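Local coordinates for protein putative solute-binding component of ABC transporter (Clostridium phytofermentans, PDB 4YS6) that binds beta-D-glucopyranose and probably serves as the extracytoplasmic sugar receptor of an ABC importer, at residues A[117-125]-A[297-308]; A[137-148]-A[288-297]. All coordinates share one frame; numbering follows the deposited sequence. Where two conformers were deposited one is given.

Interaction 1: residues A[117-125]-A[297-308]. With NA (sodium ion), chain E; BGC (beta-D-glucopyranose), chain D.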
loop_
_atom_site.group_PDB
_atom_site.type_symbol
_atom_site.label_atom_id
_atom_site.label_comp_id
_atom_site.label_asym_id
_atom_site.label_seq_id
_atom_site.Cartn_x
_atom_site.Cartn_y
_atom_site.Cartn_z
ATOM N N GLY A 117 -28.954 6.549 2.425
ATOM C CA GLY A 117 -28.852 6.083 1.051
ATOM C C GLY A 117 -27.608 6.538 0.315
ATOM O O GLY A 117 -27.575 6.567 -0.911
ATOM N N ILE A 118 -26.576 6.887 1.067
ATOM C CA ILE A 118 -25.308 7.329 0.498
ATOM C C ILE A 118 -24.418 6.128 0.223
ATOM O O ILE A 118 -24.038 5.409 1.152
ATOM C CB ILE A 118 -24.592 8.298 1.457
ATOM C CG1 ILE A 118 -25.415 9.567 1.645
ATOM C CG2 ILE A 118 -23.207 8.674 0.927
ATOM C CD1 ILE A 118 -24.945 10.405 2.801
ATOM N N SER A 119 -24.079 5.897 -1.045
ATOM C CA SER A 119 -23.172 4.802 -1.399
ATOM C C SER A 119 -21.754 5.059 -0.933
ATOM O O SER A 119 -21.317 6.206 -0.880
ATOM C CB SER A 119 -23.184 4.577 -2.902
ATOM O OG SER A 119 -24.472 4.141 -3.301
ATOM N N VAL A 120 -21.045 3.975 -0.606
ATOM C CA VAL A 120 -19.673 4.035 -0.118
ATOM C C VAL A 120 -18.754 3.194 -0.976
ATOM O O VAL A 120 -18.954 1.986 -1.140
ATOM C CB VAL A 120 -19.582 3.550 1.348
ATOM C CG1 VAL A 120 -18.141 3.440 1.799
ATOM C CG2 VAL A 120 -20.374 4.493 2.248
ATOM N N ILE A 121 -17.729 3.839 -1.510
ATOM C CA ILE A 121 -16.690 3.129 -2.247
ATOM C C ILE A 121 -15.457 3.106 -1.362
ATOM O O ILE A 121 -14.962 4.150 -0.934
ATOM C CB ILE A 121 -16.386 3.805 -3.616
ATOM C CG1 ILE A 121 -17.629 3.801 -4.509
ATOM C CG2 ILE A 121 -15.258 3.096 -4.314
ATOM C CD1 ILE A 121 -17.482 4.597 -5.770
ATOM N N ALA A 122 -14.982 1.906 -1.059
ATOM C CA ALA A 122 -13.703 1.737 -0.356
ATOM C C ALA A 122 -12.602 1.941 -1.370
ATOM O O ALA A 122 -12.549 1.236 -2.382
ATOM C CB ALA A 122 -13.595 0.383 0.248
ATOM N N TYR A 123 -11.731 2.907 -1.098
ATOM C CA TYR A 123 -10.662 3.295 -1.991
ATOM C C TYR A 123 -9.351 2.705 -1.497
ATOM O O TYR A 123 -8.881 3.076 -0.424
ATOM C CB TYR A 123 -10.537 4.832 -2.056
ATOM C CG TYR A 123 -9.542 5.320 -3.079
ATOM C CD1 TYR A 123 -8.187 5.358 -2.802
ATOM C CD2 TYR A 123 -9.969 5.742 -4.322
ATOM C CE1 TYR A 123 -7.271 5.785 -3.760
ATOM C CE2 TYR A 123 -9.085 6.167 -5.281
ATOM C CZ TYR A 123 -7.746 6.193 -5.008
ATOM O OH TYR A 123 -6.881 6.632 -5.980
ATOM N N ASP A 124 -8.796 1.798 -2.305
ATOM C CA ASP A 124 -7.507 1.130 -2.125
ATOM C C ASP A 124 -7.447 0.155 -0.958
ATOM O O ASP A 124 -6.976 -0.985 -1.145
ATOM C CB ASP A 124 -6.365 2.117 -1.986
ATOM C CG ASP A 124 -5.032 1.433 -2.154
ATOM O OD1 ASP A 124 -4.569 1.260 -3.314
ATOM O OD2 ASP A 124 -4.489 0.972 -1.132
ATOM N N ARG A 125 -7.895 0.599 0.213
ATOM C CA ARG A 125 -7.983 -0.224 1.418
ATOM C C ARG A 125 -9.407 -0.660 1.672
ATOM O O ARG A 125 -10.331 0.133 1.540
ATOM C CB ARG A 125 -7.493 0.560 2.630
ATOM C CG ARG A 125 -6.048 1.030 2.467
ATOM C CD ARG A 125 -5.722 2.067 3.516
ATOM N NE ARG A 125 -4.287 2.400 3.515
ATOM C CZ ARG A 125 -3.717 3.262 4.357
ATOM N NH1 ARG A 125 -4.442 3.919 5.240
ATOM N NH2 ARG A 125 -2.410 3.471 4.316
ATOM N N LEU A 297 -6.362 4.081 -11.016
ATOM C CA LEU A 297 -7.272 3.739 -9.927
ATOM C C LEU A 297 -8.367 4.800 -9.823
ATOM O O LEU A 297 -9.555 4.463 -9.746
ATOM C CB LEU A 297 -6.514 3.605 -8.606
ATOM C CG LEU A 297 -7.348 3.242 -7.379
ATOM C CD1 LEU A 297 -8.141 1.992 -7.619
ATOM C CD2 LEU A 297 -6.421 3.057 -6.170
ATOM N N ALA A 298 -7.981 6.075 -9.840
ATOM C CA ALA A 298 -8.951 7.162 -9.767
ATOM C C ALA A 298 -9.933 7.086 -10.929
ATOM O O ALA A 298 -11.133 7.282 -10.733
ATOM C CB ALA A 298 -8.272 8.507 -9.737
ATOM N N SER A 299 -9.441 6.771 -12.123
ATOM C CA SER A 299 -10.306 6.649 -13.289
ATOM C C SER A 299 -11.364 5.567 -13.090
ATOM O O SER A 299 -12.534 5.754 -13.437
ATOM C CB SER A 299 -9.469 6.347 -14.541
ATOM O OG SER A 299 -10.338 6.199 -15.654
ATOM N N GLN A 300 -10.962 4.447 -12.506
ATOM C CA GLN A 300 -11.875 3.338 -12.292
ATOM C C GLN A 300 -12.915 3.730 -11.250
ATOM O O GLN A 300 -14.104 3.413 -11.391
ATOM C CB GLN A 300 -11.126 2.085 -11.860
ATOM C CG GLN A 300 -10.323 1.468 -12.968
ATOM C CD GLN A 300 -11.177 1.159 -14.187
ATOM O OE1 GLN A 300 -10.990 1.738 -15.254
ATOM N NE2 GLN A 300 -12.135 0.271 -14.021
ATOM N N VAL A 301 -12.479 4.446 -10.216
ATOM C CA VAL A 301 -13.428 4.891 -9.198
ATOM C C VAL A 301 -14.452 5.872 -9.776
ATOM O O VAL A 301 -15.664 5.771 -9.484
ATOM C CB VAL A 301 -12.694 5.498 -8.013
ATOM C CG1 VAL A 301 -13.671 6.211 -7.059
ATOM C CG2 VAL A 301 -11.959 4.399 -7.301
ATOM N N VAL A 302 -14.017 6.800 -10.632
ATOM C CA VAL A 302 -14.966 7.735 -11.226
ATOM C C VAL A 302 -15.954 6.992 -12.123
ATOM O O VAL A 302 -17.114 7.377 -12.172
ATOM C CB VAL A 302 -14.245 8.859 -11.991
ATOM C CG1 VAL A 302 -15.234 9.746 -12.744
ATOM C CG2 VAL A 302 -13.430 9.699 -10.996
ATOM N N LYS A 303 -15.525 5.923 -12.795
ATOM C CA LYS A 303 -16.482 5.086 -13.541
ATOM C C LYS A 303 -17.552 4.488 -12.615
ATOM O O LYS A 303 -18.742 4.379 -12.992
ATOM C CB LYS A 303 -15.769 3.955 -14.283
ATOM C CG LYS A 303 -14.924 4.446 -15.434
ATOM C CD LYS A 303 -14.224 3.277 -16.074
ATOM C CE LYS A 303 -13.167 3.731 -17.057
ATOM N NZ LYS A 303 -12.434 2.543 -17.574
HETATM N N MSE A 304 -17.143 4.078 -11.418
HETATM C CA MSE A 304 -18.087 3.557 -10.415
HETATM C C MSE A 304 -19.036 4.658 -9.939
HETATM O O MSE A 304 -20.231 4.436 -9.815
HETATM C CB MSE A 304 -17.358 2.941 -9.208
HETATM C CG MSE A 304 -16.517 1.779 -9.579
HETATM SE SE MSE A 304 -15.623 1.259 -7.891
HETATM C CE MSE A 304 -15.109 -0.531 -8.386
ATOM N N VAL A 305 -18.508 5.851 -9.691
ATOM C CA VAL A 305 -19.328 6.976 -9.263
ATOM C C VAL A 305 -20.371 7.312 -10.327
ATOM O O VAL A 305 -21.570 7.500 -10.035
ATOM C CB VAL A 305 -18.441 8.183 -8.970
ATOM C CG1 VAL A 305 -19.290 9.410 -8.682
ATOM C CG2 VAL A 305 -17.541 7.869 -7.796
ATOM N N ASP A 306 -19.926 7.361 -11.579
ATOM C CA ASP A 306 -20.841 7.609 -12.682
ATOM C C ASP A 306 -21.939 6.535 -12.765
ATOM O O ASP A 306 -23.111 6.839 -13.015
ATOM C CB ASP A 306 -20.098 7.636 -14.016
ATOM C CG ASP A 306 -19.446 8.973 -14.317
ATOM O OD1 ASP A 306 -19.771 9.996 -13.679
ATOM O OD2 ASP A 306 -18.607 8.996 -15.240
ATOM N N ALA A 307 -21.547 5.280 -12.597
ATOM C CA ALA A 307 -22.497 4.185 -12.696
ATOM C C ALA A 307 -23.566 4.341 -11.624
ATOM O O ALA A 307 -24.764 4.182 -11.886
ATOM C CB ALA A 307 -21.786 2.856 -12.556
ATOM N N ILE A 308 -23.122 4.704 -10.425
ATOM C CA ILE A 308 -24.022 4.845 -9.285
ATOM C C ILE A 308 -24.904 6.093 -9.398
ATOM O O ILE A 308 -26.116 6.045 -9.150
ATOM C CB ILE A 308 -23.217 4.900 -7.973
ATOM C CG1 ILE A 308 -22.539 3.553 -7.711
ATOM C CG2 ILE A 308 -24.093 5.296 -6.813
ATOM C CD1 ILE A 308 -21.411 3.618 -6.717
HETATM NA NA NA E . -25.774 2.057 -11.554
HETATM C C2 BGC D . -1.351 1.035 0.082
HETATM C C3 BGC D . 0.099 1.187 -0.243
HETATM C C4 BGC D . 0.760 2.216 0.575
HETATM C C5 BGC D . 0.522 2.023 2.041
HETATM C C6 BGC D . 1.001 3.175 2.899
HETATM C C1 BGC D . -1.506 0.678 1.574
HETATM O O1 BGC D . -2.738 0.555 1.932
HETATM O O2 BGC D . -1.921 -0.002 -0.707
HETATM O O3 BGC D . 0.173 1.521 -1.681
HETATM O O4 BGC D . 2.199 2.183 0.406
HETATM O O5 BGC D . -0.917 1.891 2.242
HETATM O O6 BGC D . 0.603 4.431 2.372
HETATM O O HOH W 1 -24.409 0.945 -10.050
#
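Ile121 drives its CD1 methyl into the side of helix 297-308, where it lies 3.8 Å from Met304 CB and an equal distance from Val305 CG2. CG1 stands opposite the carbonyl carbon (chi1 -62°) and the branch runs on extended, which carries CD1 down between successive turns of the helix, while the second methyl, CG2, rests 4.0 Å from the selenium SE of the selenomethionine Met304. A long beta-branched residue suits this place: both branches reach the helix, CD1 among Met304, Val305 and Ile308 and CG2 at the selenium. Toward the sugar, Tyr123 continues the packing with its flat ring. CZ sits 3.6 Å from Leu297 CD2, while CD2, two atoms round the ring from CZ, meets Val301 CG2. CG of Tyr123 lies opposite the backbone N, which carries the ring toward the Leu297 end of the helix, its hydroxyl reaching Asp54.

Strand 119-123 and this helix run nearly antiparallel, at 170°, with their axes 10.3 Å apart, the usual layering of helix on sheet in the alpha/beta lobe of a periplasmic binding protein of the ChvE-like class. As in that fold, ligand residues follow the strand's C-terminal end. Asp124 OD2 accepts from O2 of the glucose at 2.8 Å, and its OD1 makes a salt bridge with Arg50. Arg125, extended from CG to NE, meets the sugar edge-on: NE bonds O1, and NH2 bonds the ring oxygen O5 almost straight, at 173°.

The far end is looser and partly exposed. There Ser119 OG merely touches Ile308 CG2, at 3.7 Å, a small polar residue facing an aliphatic one near the protein surface. One residue back, Ala307 O binds a sodium ion, together with a water and Gly312 O.

Interaction 2: residues A[137-148]-A[288-297]. With BGC (beta-D-glucopyranose), chain D.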
loop_
_atom_site.group_PDB
_atom_site.type_symbol
_atom_site.label_atom_id
_atom_site.label_comp_id
_atom_site.label_asym_id
_atom_site.label_seq_id
_atom_site.Cartn_x
_atom_site.Cartn_y
_atom_site.Cartn_z
ATOM N N ALA A 137 -12.296 -0.510 -4.853
ATOM C CA ALA A 137 -11.369 -0.300 -5.957
ATOM C C ALA A 137 -9.969 -0.335 -5.419
ATOM O O ALA A 137 -9.646 0.413 -4.503
ATOM C CB ALA A 137 -11.608 1.007 -6.608
ATOM N N THR A 138 -9.113 -1.157 -6.003
ATOM C CA THR A 138 -7.758 -1.292 -5.473
ATOM C C THR A 138 -6.841 -1.872 -6.562
ATOM O O THR A 138 -7.274 -2.076 -7.700
ATOM C CB THR A 138 -7.780 -2.169 -4.212
ATOM O OG1 THR A 138 -6.499 -2.152 -3.574
ATOM C CG2 THR A 138 -8.170 -3.595 -4.570
ATOM N N PHE A 139 -5.573 -2.067 -6.234
ATOM C CA PHE A 139 -4.681 -2.869 -7.059
ATOM C C PHE A 139 -4.732 -4.296 -6.540
ATOM O O PHE A 139 -5.273 -4.572 -5.465
ATOM C CB PHE A 139 -3.252 -2.284 -7.049
ATOM C CG PHE A 139 -3.166 -0.983 -7.772
ATOM C CD1 PHE A 139 -3.538 0.191 -7.141
ATOM C CD2 PHE A 139 -2.766 -0.931 -9.092
ATOM C CE1 PHE A 139 -3.519 1.399 -7.817
ATOM C CE2 PHE A 139 -2.741 0.294 -9.759
ATOM C CZ PHE A 139 -3.135 1.436 -9.121
ATOM N N ASP A 140 -4.227 -5.234 -7.321
ATOM C CA ASP A 140 -4.235 -6.630 -6.889
ATOM C C ASP A 140 -3.179 -6.822 -5.814
ATOM O O ASP A 140 -1.988 -7.062 -6.104
ATOM C CB ASP A 140 -3.991 -7.527 -8.093
ATOM C CG ASP A 140 -4.155 -8.997 -7.774
ATOM O OD1 ASP A 140 -4.093 -9.392 -6.595
ATOM O OD2 ASP A 140 -4.363 -9.753 -8.730
ATOM N N ASN A 141 -3.600 -6.662 -4.559
ATOM C CA ASN A 141 -2.661 -6.593 -3.458
ATOM C C ASN A 141 -1.951 -7.922 -3.178
ATOM O O ASN A 141 -0.766 -7.927 -2.851
ATOM C CB ASN A 141 -3.381 -6.110 -2.213
ATOM C CG ASN A 141 -4.003 -4.759 -2.422
ATOM O OD1 ASN A 141 -3.296 -3.803 -2.701
ATOM N ND2 ASN A 141 -5.325 -4.692 -2.386
ATOM N N TYR A 142 -2.645 -9.039 -3.372
ATOM C CA TYR A 142 -1.993 -10.336 -3.213
ATOM C C TYR A 142 -0.866 -10.471 -4.244
ATOM O O TYR A 142 0.230 -10.932 -3.922
ATOM C CB TYR A 142 -3.008 -11.460 -3.350
ATOM C CG TYR A 142 -2.401 -12.809 -3.163
ATOM C CD1 TYR A 142 -2.209 -13.329 -1.894
ATOM C CD2 TYR A 142 -2.002 -13.561 -4.254
ATOM C CE1 TYR A 142 -1.638 -14.578 -1.721
ATOM C CE2 TYR A 142 -1.440 -14.799 -4.088
ATOM C CZ TYR A 142 -1.259 -15.296 -2.825
ATOM O OH TYR A 142 -0.688 -16.538 -2.698
HETATM N N MSE A 143 -1.114 -10.025 -5.466
HETATM C CA MSE A 143 -0.110 -10.129 -6.533
HETATM C C MSE A 143 1.096 -9.235 -6.232
HETATM O O MSE A 143 2.250 -9.595 -6.545
HETATM C CB MSE A 143 -0.720 -9.788 -7.905
HETATM C CG MSE A 143 0.289 -9.783 -8.981
HETATM SE SE MSE A 143 -0.604 -9.255 -10.668
HETATM C CE MSE A 143 -1.922 -10.704 -10.746
ATOM N N VAL A 144 0.864 -8.073 -5.615
ATOM C CA VAL A 144 1.964 -7.225 -5.198
ATOM C C VAL A 144 2.891 -8.027 -4.288
ATOM O O VAL A 144 4.103 -8.035 -4.456
ATOM C CB VAL A 144 1.490 -5.948 -4.443
ATOM C CG1 VAL A 144 2.663 -5.225 -3.780
ATOM C CG2 VAL A 144 0.726 -4.994 -5.364
ATOM N N GLY A 145 2.308 -8.677 -3.286
ATOM C CA GLY A 145 3.078 -9.501 -2.375
ATOM C C GLY A 145 3.801 -10.627 -3.095
ATOM O O GLY A 145 4.965 -10.863 -2.849
ATOM N N THR A 146 3.090 -11.339 -3.973
ATOM C CA THR A 146 3.718 -12.387 -4.769
ATOM C C THR A 146 4.961 -11.863 -5.486
ATOM O O THR A 146 6.031 -12.495 -5.469
ATOM C CB THR A 146 2.750 -12.964 -5.824
ATOM O OG1 THR A 146 1.543 -13.415 -5.197
ATOM C CG2 THR A 146 3.386 -14.124 -6.550
ATOM N N LYS A 147 4.828 -10.705 -6.124
ATOM C CA LYS A 147 5.938 -10.161 -6.917
ATOM C C LYS A 147 7.140 -9.888 -6.028
ATOM O O LYS A 147 8.292 -10.131 -6.425
ATOM C CB LYS A 147 5.530 -8.887 -7.651
ATOM C CG LYS A 147 4.583 -9.137 -8.818
ATOM C CD LYS A 147 4.307 -7.831 -9.573
ATOM C CE LYS A 147 3.344 -7.994 -10.713
ATOM N NZ LYS A 147 3.908 -8.872 -11.756
ATOM N N GLN A 148 6.891 -9.373 -4.831
ATOM C CA GLN A 148 7.996 -9.073 -3.909
ATOM C C GLN A 148 8.675 -10.359 -3.440
ATOM O O GLN A 148 9.915 -10.434 -3.382
ATOM C CB GLN A 148 7.513 -8.281 -2.695
ATOM C CG GLN A 148 6.964 -6.904 -3.073
ATOM C CD GLN A 148 6.186 -6.246 -1.957
ATOM O OE1 GLN A 148 5.607 -6.914 -1.097
ATOM N NE2 GLN A 148 6.150 -4.933 -1.980
HETATM N N MSE A 288 14.050 -2.798 -6.113
HETATM C CA MSE A 288 12.873 -2.731 -6.958
HETATM C C MSE A 288 11.754 -2.047 -6.191
HETATM O O MSE A 288 11.825 -1.861 -4.957
HETATM C CB MSE A 288 12.442 -4.137 -7.381
HETATM C CG MSE A 288 12.070 -5.037 -6.218
HETATM SE SE MSE A 288 10.238 -4.872 -5.511
HETATM C CE MSE A 288 9.359 -6.314 -6.496
ATOM N N SER A 289 10.720 -1.670 -6.931
ATOM C CA SER A 289 9.503 -1.215 -6.343
ATOM C C SER A 289 8.373 -1.696 -7.250
ATOM O O SER A 289 8.590 -2.451 -8.200
ATOM C CB SER A 289 9.507 0.310 -6.146
ATOM O OG SER A 289 8.380 0.759 -5.382
ATOM N N ILE A 290 7.160 -1.372 -6.881
ATOM C CA ILE A 290 5.986 -1.777 -7.646
ATOM C C ILE A 290 5.281 -0.487 -7.985
ATOM O O ILE A 290 5.018 0.330 -7.100
ATOM C CB ILE A 290 5.055 -2.727 -6.841
ATOM C CG1 ILE A 290 5.744 -4.047 -6.464
ATOM C CG2 ILE A 290 3.738 -2.981 -7.604
ATOM C CD1 ILE A 290 6.133 -4.909 -7.590
ATOM N N PHE A 291 4.987 -0.289 -9.259
ATOM C CA PHE A 291 4.304 0.909 -9.708
ATOM C C PHE A 291 2.806 0.643 -9.771
ATOM O O PHE A 291 2.349 -0.258 -10.462
ATOM C CB PHE A 291 4.795 1.365 -11.074
ATOM C CG PHE A 291 4.047 2.546 -11.632
ATOM C CD1 PHE A 291 3.943 3.731 -10.912
ATOM C CD2 PHE A 291 3.481 2.489 -12.889
ATOM C CE1 PHE A 291 3.265 4.822 -11.443
ATOM C CE2 PHE A 291 2.822 3.571 -13.422
ATOM C CZ PHE A 291 2.713 4.745 -12.683
ATOM N N LYS A 292 2.070 1.461 -9.041
ATOM C CA LYS A 292 0.631 1.451 -9.009
ATOM C C LYS A 292 0.151 2.838 -9.471
ATOM O O LYS A 292 0.284 3.846 -8.773
ATOM C CB LYS A 292 0.127 1.107 -7.598
ATOM C CG LYS A 292 0.722 -0.192 -7.044
ATOM C CD LYS A 292 -0.027 -0.753 -5.859
ATOM C CE LYS A 292 -0.073 0.182 -4.659
ATOM N NZ LYS A 292 -0.641 -0.590 -3.511
ATOM N N ASP A 293 -0.362 2.902 -10.690
ATOM C CA ASP A 293 -0.671 4.200 -11.283
ATOM C C ASP A 293 -1.968 4.729 -10.653
ATOM O O ASP A 293 -3.063 4.273 -11.005
ATOM C CB ASP A 293 -0.799 4.084 -12.806
ATOM C CG ASP A 293 -0.873 5.436 -13.492
ATOM O OD1 ASP A 293 -1.323 6.424 -12.864
ATOM O OD2 ASP A 293 -0.483 5.523 -14.676
ATOM N N THR A 294 -1.838 5.668 -9.716
ATOM C CA THR A 294 -3.022 6.180 -9.014
ATOM C C THR A 294 -4.008 6.870 -9.950
ATOM O O THR A 294 -5.183 7.011 -9.612
ATOM C CB THR A 294 -2.655 7.172 -7.878
ATOM O OG1 THR A 294 -1.968 8.325 -8.388
ATOM C CG2 THR A 294 -1.795 6.499 -6.855
ATOM N N ARG A 295 -3.550 7.320 -11.123
ATOM C CA ARG A 295 -4.450 7.966 -12.058
ATOM C C ARG A 295 -5.452 6.950 -12.593
ATOM O O ARG A 295 -6.624 7.267 -12.856
ATOM C CB ARG A 295 -3.670 8.580 -13.213
ATOM C CG ARG A 295 -2.657 9.591 -12.805
ATOM C CD ARG A 295 -1.830 9.993 -14.006
ATOM N NE ARG A 295 -1.021 8.860 -14.457
ATOM C CZ ARG A 295 -0.111 8.936 -15.417
ATOM N NH1 ARG A 295 0.097 10.079 -16.034
ATOM N NH2 ARG A 295 0.578 7.866 -15.751
ATOM N N THR A 296 -4.968 5.722 -12.783
ATOM C CA THR A 296 -5.790 4.625 -13.282
ATOM C C THR A 296 -6.813 4.199 -12.258
ATOM O O THR A 296 -7.978 3.954 -12.585
ATOM C CB THR A 296 -4.924 3.409 -13.643
ATOM O OG1 THR A 296 -3.973 3.807 -14.632
ATOM C CG2 THR A 296 -5.778 2.271 -14.191
ATOM N N LEU A 297 -6.362 4.081 -11.016
ATOM C CA LEU A 297 -7.272 3.739 -9.927
ATOM C C LEU A 297 -8.367 4.800 -9.823
ATOM O O LEU A 297 -9.555 4.463 -9.746
ATOM C CB LEU A 297 -6.514 3.605 -8.606
ATOM C CG LEU A 297 -7.348 3.242 -7.379
ATOM C CD1 LEU A 297 -8.141 1.992 -7.619
ATOM C CD2 LEU A 297 -6.421 3.057 -6.170
HETATM C C2 BGC D . -1.351 1.035 0.082
HETATM C C3 BGC D . 0.099 1.187 -0.243
HETATM C C4 BGC D . 0.760 2.216 0.575
HETATM C C5 BGC D . 0.522 2.023 2.041
HETATM C C6 BGC D . 1.001 3.175 2.899
HETATM C C1 BGC D . -1.506 0.678 1.574
HETATM O O1 BGC D . -2.738 0.555 1.932
HETATM O O2 BGC D . -1.921 -0.002 -0.707
HETATM O O3 BGC D . 0.173 1.521 -1.681
HETATM O O4 BGC D . 2.199 2.183 0.406
HETATM O O5 BGC D . -0.917 1.891 2.242
HETATM O O6 BGC D . 0.603 4.431 2.372
HETATM O O HOH W 2 -3.363 -1.310 -3.776
#
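Lys292 NZ makes three hydrogen bonds, to O3 of the glucose at 2.9 Å, Gln271 OE1 and a water at 2.8 Å, with glucose O2 a weak addition. That water donates to Asn141 OD1 and, at longer range, to Thr138 OG1, bridging the ammonium group to the opposite segment. Asn141 ND2 bonds Thr138 OG1 close to its amide plane, which helps keep OD1 turned to the water; Thr138 OG1 also bonds Asp124 O.

Behind its charged end, the lysine's aliphatic chain packs on Phe139. CB sits 3.5 Å above the ring centre, only 6° off the normal, a CH-pi contact, and CD lies near CG of the ring. The bend at chi3 (-60°) then turns the amine toward the sugar. At the ring's edge Asp293 O lies in plane, 3.4 Å from CZ, while Leu297 fits its CD1 against Ala137 CB.

Farther along, Val144 and the methylene chain of Lys147 cover Ile290. Asp293 N-caps the following helix through Arg295 N and also holds that arginine's side chain. Both segments probably cross between the lobes, each joining a sheet strand to a helix, at the hinge of a type I periplasmic binding protein, where Lys292 reaches the glucose.

Interactions 1 and 2 have centres 18 Å apart and meet at Leu297, the residue they share on helix 294-309. Along the chain, interaction 2 is nested within the loop closed by interaction 1: 117-125 comes first, then 137-148, then 288-297 and 297-308. Strands 119-123 and 135-139 are neighbours in the same mixed sheet, and Asp124 is probably hydrogen-bonded through N to Ala137 O and through O to Thr138 OG1. Val301 CG2 also packs on Ala137 CB. Interaction 1 lies within one lobe, running from the surface to the cleft, whereas interaction 2, nearer the middle of the chain, lies where the lobes meet; both touch the glucose, so lobe and cleft are joined by one continuous set of contacts.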